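Local coordinates for protein OLD nuclease (PDB 6P74) that degrades linear and supercoiled double-stranded DNA in the 5'-to-3' direction with the help of divalent metal ions, and also hydrolyses ATP when stimulated by DNA, at residues M1-R11 with D15-V27. Residues are numbered along the deposited sequence; the frame is centred on the assembly and turned at random.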
ATOM      1  N   MET A   1      -8.807  19.057 -18.179  1.00 75.49           N
ATOM      2  CA  MET A   1      -7.773  18.857 -17.175  1.00 77.03           C
ATOM      3  C   MET A   1      -8.282  19.066 -15.756  1.00 75.90           C
ATOM      4  O   MET A   1      -9.241  19.815 -15.528  1.00 75.34           O
ATOM      5  CB  MET A   1      -6.597  19.795 -17.425  1.00 73.33           C
ATOM      6  CG  MET A   1      -6.939  21.235 -17.279  1.00 76.27           C
ATOM      7  SD  MET A   1      -5.414  22.096 -16.897  1.00 93.60           S
ATOM      8  CE  MET A   1      -5.869  23.725 -17.487  1.00 99.88           C
ATOM      9  N   LEU A   2      -7.633  18.395 -14.804  1.00 65.23           N
ATOM     10  CA  LEU A   2      -7.951  18.615 -13.405  1.00 67.93           C
ATOM     11  C   LEU A   2      -7.535  20.024 -12.999  1.00 70.32           C
ATOM     12  O   LEU A   2      -6.524  20.550 -13.467  1.00 68.81           O
ATOM     13  CB  LEU A   2      -7.272  17.559 -12.532  1.00 63.08           C
ATOM     14  CG  LEU A   2      -7.559  16.155 -13.099  1.00 68.21           C
ATOM     15  CD1 LEU A   2      -6.943  15.072 -12.258  1.00 68.60           C
ATOM     16  CD2 LEU A   2      -9.067  15.901 -13.277  1.00 71.65           C
ATOM     17  N   LYS A   3      -8.356  20.655 -12.160  1.00 66.93           N
ATOM     18  CA  LYS A   3      -8.181  22.043 -11.785  1.00 64.14           C
ATOM     19  C   LYS A   3      -7.939  22.243 -10.303  1.00 67.46           C
ATOM     20  O   LYS A   3      -7.364  23.263  -9.915  1.00 67.89           O
ATOM     21  CB  LYS A   3      -9.421  22.855 -12.191  1.00 71.01           C
ATOM     22  CG  LYS A   3      -9.454  23.252 -13.654  1.00 75.21           C
ATOM     23  CD  LYS A   3      -8.312  24.228 -13.953  1.00 80.65           C
ATOM     24  CE  LYS A   3      -8.446  24.822 -15.336  1.00 93.94           C
ATOM     25  NZ  LYS A   3      -7.431  25.887 -15.541  1.00 98.75           N
ATOM     26  N   ARG A   4      -8.349  21.303  -9.466  1.00 69.90           N
ATOM     27  CA  ARG A   4      -8.316  21.571  -8.043  1.00 66.48           C
ATOM     28  C   ARG A   4      -8.586  20.246  -7.365  1.00 67.88           C
ATOM     29  O   ARG A   4      -9.267  19.388  -7.937  1.00 62.59           O
ATOM     30  CB  ARG A   4      -9.307  22.682  -7.692  1.00 69.65           C
ATOM     31  CG  ARG A   4      -9.502  22.939  -6.232  1.00 68.94           C
ATOM     32  CD  ARG A   4     -10.461  24.098  -6.063  1.00 73.63           C
ATOM     33  NE  ARG A   4     -10.818  24.335  -4.664  1.00 81.47           N
ATOM     34  CZ  ARG A   4     -11.884  25.029  -4.270  1.00 90.19           C
ATOM     35  NH1 ARG A   4     -12.709  25.555  -5.169  1.00 93.53           N
ATOM     36  NH2 ARG A   4     -12.134  25.191  -2.976  1.00 89.77           N
ATOM     37  N   LEU A   5      -8.014  20.075  -6.174  1.00 70.39           N
ATOM     38  CA  LEU A   5      -8.202  18.878  -5.367  1.00 70.53           C
ATOM     39  C   LEU A   5      -8.483  19.328  -3.941  1.00 71.64           C
ATOM     40  O   LEU A   5      -7.760  20.173  -3.406  1.00 75.07           O
ATOM     41  CB  LEU A   5      -6.995  17.940  -5.390  1.00 64.02           C
ATOM     42  CG  LEU A   5      -7.018  16.810  -4.357  1.00 64.68           C
ATOM     43  CD1 LEU A   5      -8.011  15.757  -4.767  1.00 68.63           C
ATOM     44  CD2 LEU A   5      -5.651  16.208  -4.219  1.00 63.83           C
ATOM     45  N   GLN A   6      -9.521  18.769  -3.324  1.00 71.28           N
ATOM     46  CA  GLN A   6      -9.789  18.990  -1.906  1.00 68.93           C
ATOM     47  C   GLN A   6      -9.841  17.646  -1.204  1.00 68.85           C
ATOM     48  O   GLN A   6     -10.488  16.714  -1.689  1.00 67.28           O
ATOM     49  CB  GLN A   6     -11.084  19.756  -1.678  1.00 61.31           C
ATOM     50  CG  GLN A   6     -11.005  21.194  -2.123  1.00 68.00           C
ATOM     51  CD  GLN A   6     -12.371  21.817  -2.367  1.00 81.54           C
ATOM     52  OE1 GLN A   6     -13.134  21.379  -3.241  1.00 83.09           O
ATOM     53  NE2 GLN A   6     -12.689  22.849  -1.593  1.00 81.17           N
ATOM     54  N   VAL A   7      -9.140  17.538  -0.080  1.00 68.65           N
ATOM     55  CA  VAL A   7      -9.094  16.295   0.670  1.00 75.63           C
ATOM     56  C   VAL A   7      -9.327  16.606   2.137  1.00 81.00           C
ATOM     57  O   VAL A   7      -8.681  17.495   2.700  1.00 80.95           O
ATOM     58  CB  VAL A   7      -7.757  15.562   0.470  1.00 71.56           C
ATOM     59  CG1 VAL A   7      -7.771  14.237   1.191  1.00 73.81           C
ATOM     60  CG2 VAL A   7      -7.500  15.347  -1.003  1.00 68.00           C
ATOM     61  N   LYS A   8     -10.254  15.884   2.754  1.00 79.92           N
ATOM     62  CA  LYS A   8     -10.553  16.060   4.166  1.00 83.09           C
ATOM     63  C   LYS A   8     -10.572  14.695   4.826  1.00 83.68           C
ATOM     64  O   LYS A   8     -11.361  13.827   4.436  1.00 83.09           O
ATOM     65  CB  LYS A   8     -11.896  16.773   4.373  1.00 85.62           C
ATOM     66  CG  LYS A   8     -11.981  18.152   3.748  1.00 87.96           C
ATOM     67  CD  LYS A   8     -13.245  18.882   4.199  1.00 93.67           C
ATOM     68  CE  LYS A   8     -13.207  20.358   3.798  1.00 96.97           C
ATOM     69  NZ  LYS A   8     -13.950  21.246   4.749  1.00104.90           N
ATOM     70  N   ASN A   9      -9.696  14.501   5.809  1.00 82.75           N
ATOM     71  CA  ASN A   9      -9.746  13.356   6.707  1.00 86.70           C
ATOM     72  C   ASN A   9      -9.260  12.059   6.066  1.00 89.49           C
ATOM     73  O   ASN A   9      -9.594  10.960   6.545  1.00 93.94           O
ATOM     74  CB  ASN A   9     -11.163  13.177   7.269  1.00 86.32           C
ATOM     75  CG  ASN A   9     -11.586  14.341   8.148  1.00 88.18           C
ATOM     76  OD1 ASN A   9     -10.805  14.825   8.967  1.00 94.20           O
ATOM     77  ND2 ASN A   9     -12.818  14.801   7.980  1.00 83.35           N
ATOM     78  N   PHE A  10      -8.453  12.140   5.005  1.00 82.88           N
ATOM     79  CA  PHE A  10      -7.975  10.956   4.298  1.00 82.86           C
ATOM     80  C   PHE A  10      -6.508  10.703   4.665  1.00 87.22           C
ATOM     81  O   PHE A  10      -5.618  11.457   4.257  1.00 83.70           O
ATOM     82  CB  PHE A  10      -8.162  11.120   2.791  1.00 74.87           C
ATOM     83  CG  PHE A  10      -7.624   9.975   1.995  1.00 82.38           C
ATOM     84  CD1 PHE A  10      -8.139   8.695   2.166  1.00 83.38           C
ATOM     85  CD2 PHE A  10      -6.588  10.169   1.090  1.00 84.21           C
ATOM     86  CE1 PHE A  10      -7.637   7.630   1.449  1.00 79.60           C
ATOM     87  CE2 PHE A  10      -6.086   9.110   0.362  1.00 83.25           C
ATOM     88  CZ  PHE A  10      -6.612   7.838   0.541  1.00 82.07           C
ATOM     89  N   ARG A  11      -6.261   9.631   5.425  1.00 92.55           N
ATOM     90  CA  ARG A  11      -4.927   9.298   5.924  1.00 97.18           C
ATOM     91  C   ARG A  11      -4.308  10.490   6.650  1.00 91.97           C
ATOM     92  O   ARG A  11      -4.879  10.984   7.629  1.00 91.89           O
ATOM     93  CB  ARG A  11      -4.043   8.796   4.777  1.00 93.87           C
ATOM     94  CG  ARG A  11      -4.448   7.394   4.326  1.00 98.97           C
ATOM     95  CD  ARG A  11      -3.845   6.989   2.990  1.00100.72           C
ATOM     96  NE  ARG A  11      -4.589   5.882   2.378  1.00101.25           N
ATOM     97  CZ  ARG A  11      -4.185   5.200   1.306  1.00105.75           C
ATOM     98  NH1 ARG A  11      -3.029   5.496   0.719  1.00111.96           N
ATOM     99  NH2 ARG A  11      -4.932   4.213   0.823  1.00102.81           N
ATOM    100  N   ASP A  15      -6.978  18.347   6.070  1.00 90.32           N
ATOM    101  CA  ASP A  15      -7.717  19.322   5.272  1.00 85.62           C
ATOM    102  C   ASP A  15      -6.629  19.864   4.349  1.00 87.79           C
ATOM    103  O   ASP A  15      -5.539  20.216   4.816  1.00 93.65           O
ATOM    104  CB  ASP A  15      -8.458  20.303   6.178  1.00 86.87           C
ATOM    105  CG  ASP A  15      -9.333  21.275   5.397  1.00100.18           C
ATOM    106  OD1 ASP A  15      -9.100  21.457   4.185  1.00102.80           O
ATOM    107  OD2 ASP A  15     -10.262  21.861   5.993  1.00108.89           O
ATOM    108  N   ILE A  16      -6.918  19.940   3.049  1.00 80.98           N
ATOM    109  CA  ILE A  16      -5.968  20.474   2.083  1.00 81.71           C
ATOM    110  C   ILE A  16      -6.791  20.871   0.871  1.00 77.09           C
ATOM    111  O   ILE A  16      -7.835  20.287   0.569  1.00 78.64           O
ATOM    112  CB  ILE A  16      -4.775  19.603   1.628  1.00 75.71           C
ATOM    113  CG1 ILE A  16      -5.299  18.289   1.062  1.00 72.63           C
ATOM    114  CG2 ILE A  16      -3.814  19.374   2.791  1.00 68.92           C
ATOM    115  CD1 ILE A  16      -4.423  17.679  -0.004  1.00 75.32           C
ATOM    116  N   ASP A  17      -6.267  21.851   0.147  1.00 74.55           N
ATOM    117  CA  ASP A  17      -6.939  22.403  -1.020  1.00 70.24           C
ATOM    118  C   ASP A  17      -5.862  22.940  -1.957  1.00 70.15           C
ATOM    119  O   ASP A  17      -5.205  23.934  -1.631  1.00 73.64           O
ATOM    120  CB  ASP A  17      -7.908  23.497  -0.572  1.00 74.62           C
ATOM    121  CG  ASP A  17      -8.708  24.084  -1.712  1.00 81.27           C
ATOM    122  OD1 ASP A  17      -8.458  23.720  -2.893  1.00 74.49           O
ATOM    123  OD2 ASP A  17      -9.588  24.925  -1.410  1.00 86.59           O
ATOM    124  N   LEU A  18      -5.655  22.299  -3.104  1.00 70.50           N
ATOM    125  CA  LEU A  18      -4.623  22.875  -3.957  1.00 75.09           C
ATOM    126  C   LEU A  18      -5.079  22.997  -5.399  1.00 69.24           C
ATOM    127  O   LEU A  18      -5.841  22.161  -5.897  1.00 64.83           O
ATOM    128  CB  LEU A  18      -3.320  22.057  -3.909  1.00 76.06           C
ATOM    129  CG  LEU A  18      -3.366  20.642  -4.459  1.00 75.06           C
ATOM    130  CD1 LEU A  18      -2.049  20.316  -5.172  1.00 76.41           C
ATOM    131  CD2 LEU A  18      -3.605  19.694  -3.315  1.00 72.30           C
ATOM    132  N   PRO A  19      -4.617  24.027  -6.099  1.00 70.68           N
ATOM    133  CA  PRO A  19      -4.872  24.096  -7.542  1.00 65.69           C
ATOM    134  C   PRO A  19      -4.038  23.068  -8.277  1.00 72.56           C
ATOM    135  O   PRO A  19      -2.977  22.637  -7.812  1.00 69.58           O
ATOM    136  CB  PRO A  19      -4.448  25.516  -7.921  1.00 61.90           C
ATOM    137  CG  PRO A  19      -3.373  25.862  -6.865  1.00 70.32           C
ATOM    138  CD  PRO A  19      -3.863  25.194  -5.596  1.00 67.56           C
ATOM    139  N   LEU A  20      -4.548  22.664  -9.435  1.00 72.81           N
ATOM    140  CA  LEU A  20      -3.846  21.765 -10.332  1.00 66.82           C
ATOM    141  C   LEU A  20      -3.718  22.446 -11.683  1.00 64.26           C
ATOM    142  O   LEU A  20      -4.669  23.056 -12.166  1.00 74.96           O
ATOM    143  CB  LEU A  20      -4.578  20.435 -10.461  1.00 59.80           C
ATOM    144  CG  LEU A  20      -4.725  19.642  -9.161  1.00 64.02           C
ATOM    145  CD1 LEU A  20      -5.677  18.480  -9.383  1.00 61.50           C
ATOM    146  CD2 LEU A  20      -3.393  19.121  -8.710  1.00 63.34           C
ATOM    147  N   GLY A  21      -2.533  22.362 -12.276  1.00 60.03           N
ATOM    148  CA  GLY A  21      -2.285  22.965 -13.564  1.00 63.19           C
ATOM    149  C   GLY A  21      -1.745  21.976 -14.578  1.00 71.18           C
ATOM    150  O   GLY A  21      -1.563  20.784 -14.294  1.00 71.23           O
ATOM    151  N   PRO A  22      -1.460  22.468 -15.786  1.00 75.79           N
ATOM    152  CA  PRO A  22      -1.094  21.546 -16.878  1.00 71.48           C
ATOM    153  C   PRO A  22       0.123  20.717 -16.534  1.00 74.36           C
ATOM    154  O   PRO A  22       0.228  19.546 -16.925  1.00 72.47           O
ATOM    155  CB  PRO A  22      -0.824  22.488 -18.066  1.00 70.72           C
ATOM    156  CG  PRO A  22      -1.388  23.824 -17.668  1.00 78.23           C
ATOM    157  CD  PRO A  22      -1.298  23.883 -16.162  1.00 74.02           C
ATOM    158  N   LEU A  23       1.056  21.314 -15.804  1.00 68.42           N
ATOM    159  CA  LEU A  23       2.135  20.597 -15.154  1.00 68.81           C
ATOM    160  C   LEU A  23       2.028  20.924 -13.676  1.00 71.22           C
ATOM    161  O   LEU A  23       2.015  22.103 -13.305  1.00 70.43           O
ATOM    162  CB  LEU A  23       3.489  21.029 -15.708  1.00 76.10           C
ATOM    163  CG  LEU A  23       4.663  20.090 -15.512  1.00 82.77           C
ATOM    164  CD1 LEU A  23       4.401  18.823 -16.286  1.00 88.66           C
ATOM    165  CD2 LEU A  23       5.913  20.764 -16.015  1.00 86.90           C
ATOM    166  N   THR A  24       1.916  19.890 -12.841  1.00 67.97           N
ATOM    167  CA  THR A  24       1.861  20.057 -11.393  1.00 64.71           C
ATOM    168  C   THR A  24       2.981  19.208 -10.802  1.00 67.22           C
ATOM    169  O   THR A  24       2.958  17.979 -10.921  1.00 69.52           O
ATOM    170  CB  THR A  24       0.495  19.665 -10.833  1.00 65.10           C
ATOM    171  OG1 THR A  24      -0.551  20.294 -11.596  1.00 69.43           O
ATOM    172  CG2 THR A  24       0.383  20.105  -9.399  1.00 61.88           C
ATOM    173  N   ALA A  25       3.975  19.868 -10.187  1.00 62.32           N
ATOM    174  CA  ALA A  25       5.157  19.211  -9.640  1.00 63.33           C
ATOM    175  C   ALA A  25       5.046  19.287  -8.128  1.00 69.43           C
ATOM    176  O   ALA A  25       5.106  20.381  -7.550  1.00 68.83           O
ATOM    177  CB  ALA A  25       6.450  19.871 -10.120  1.00 61.82           C
ATOM    178  N   ILE A  26       4.895  18.133  -7.492  1.00 66.61           N
ATOM    179  CA  ILE A  26       4.600  18.047  -6.069  1.00 65.67           C
ATOM    180  C   ILE A  26       5.854  17.575  -5.349  1.00 72.45           C
ATOM    181  O   ILE A  26       6.350  16.476  -5.620  1.00 79.03           O
ATOM    182  CB  ILE A  26       3.426  17.099  -5.809  1.00 64.50           C
ATOM    183  CG1 ILE A  26       2.235  17.491  -6.707  1.00 64.05           C
ATOM    184  CG2 ILE A  26       3.115  17.068  -4.341  1.00 63.77           C
ATOM    185  CD1 ILE A  26       0.942  16.754  -6.387  1.00 63.06           C
ATOM    186  N   VAL A  27       6.370  18.402  -4.436  1.00 76.83           N
ATOM    187  CA  VAL A  27       7.605  18.108  -3.714  1.00 77.02           C
ATOM    188  C   VAL A  27       7.367  18.251  -2.216  1.00 76.19           C
ATOM    189  O   VAL A  27       6.407  18.882  -1.768  1.00 75.15           O
ATOM    190  CB  VAL A  27       8.763  19.022  -4.145  1.00 80.86           C
ATOM    191  CG1 VAL A  27       8.781  19.176  -5.644  1.00 80.01           C
ATOM    192  CG2 VAL A  27       8.625  20.369  -3.467  1.00 85.06           C
TER
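R4 reaches diagonally over the first hairpin of the chain to grip D17 side-on with two nitrogens, one for each carboxylate oxygen. From CB, 3.9 Å from L18 O, its side chain runs extended: CG lies near both D17 OD1 and L18 O, CD stays beside OD1, and NE donates to D17 OD1 at 3.0 Å. At the tip NH2 binds D17 OD2, also at 3.0 Å, by a more bent bond (144°). Both oxygens are met on their syn side; the guanidinium and carboxylate planes are 11° apart, nearly parallel, with the NH2 bond tilted from both. D17 turns its CG anti to the backbone N (chi1 -177°), which carries the carboxylate across to R4. Q6 lies alongside D17, its CG against the carboxylate; its OE1 takes a hydrogen bond from H75 NE2 on strand 70-76 and sits above one face of the R4 guanidinium, offset toward its rim. K8 and D15 form a longer salt bridge on this same face. The other face is apolar and buried: V7 CB packs on I16 CG1 at 3.7 Å and L5 CD2 meets L18 CD2. At the hairpin's open end L20 CD1 tucks against L2 CB at 3.6 Å. Paired backbone bonds join L5 with L18 and V7 with I16, the one from I16 N being weak, and L20 N closes on K3 O at 2.9 Å. Beyond G21 the chain leaves for strand 23-27, a central strand of the mixed sheet leading to the Walker A loop that probably binds ATP. This two-faced antiparallel hairpin, whose first strand also pairs with strand 70-76, opens the N-terminal part of an ABC-type ATPase domain.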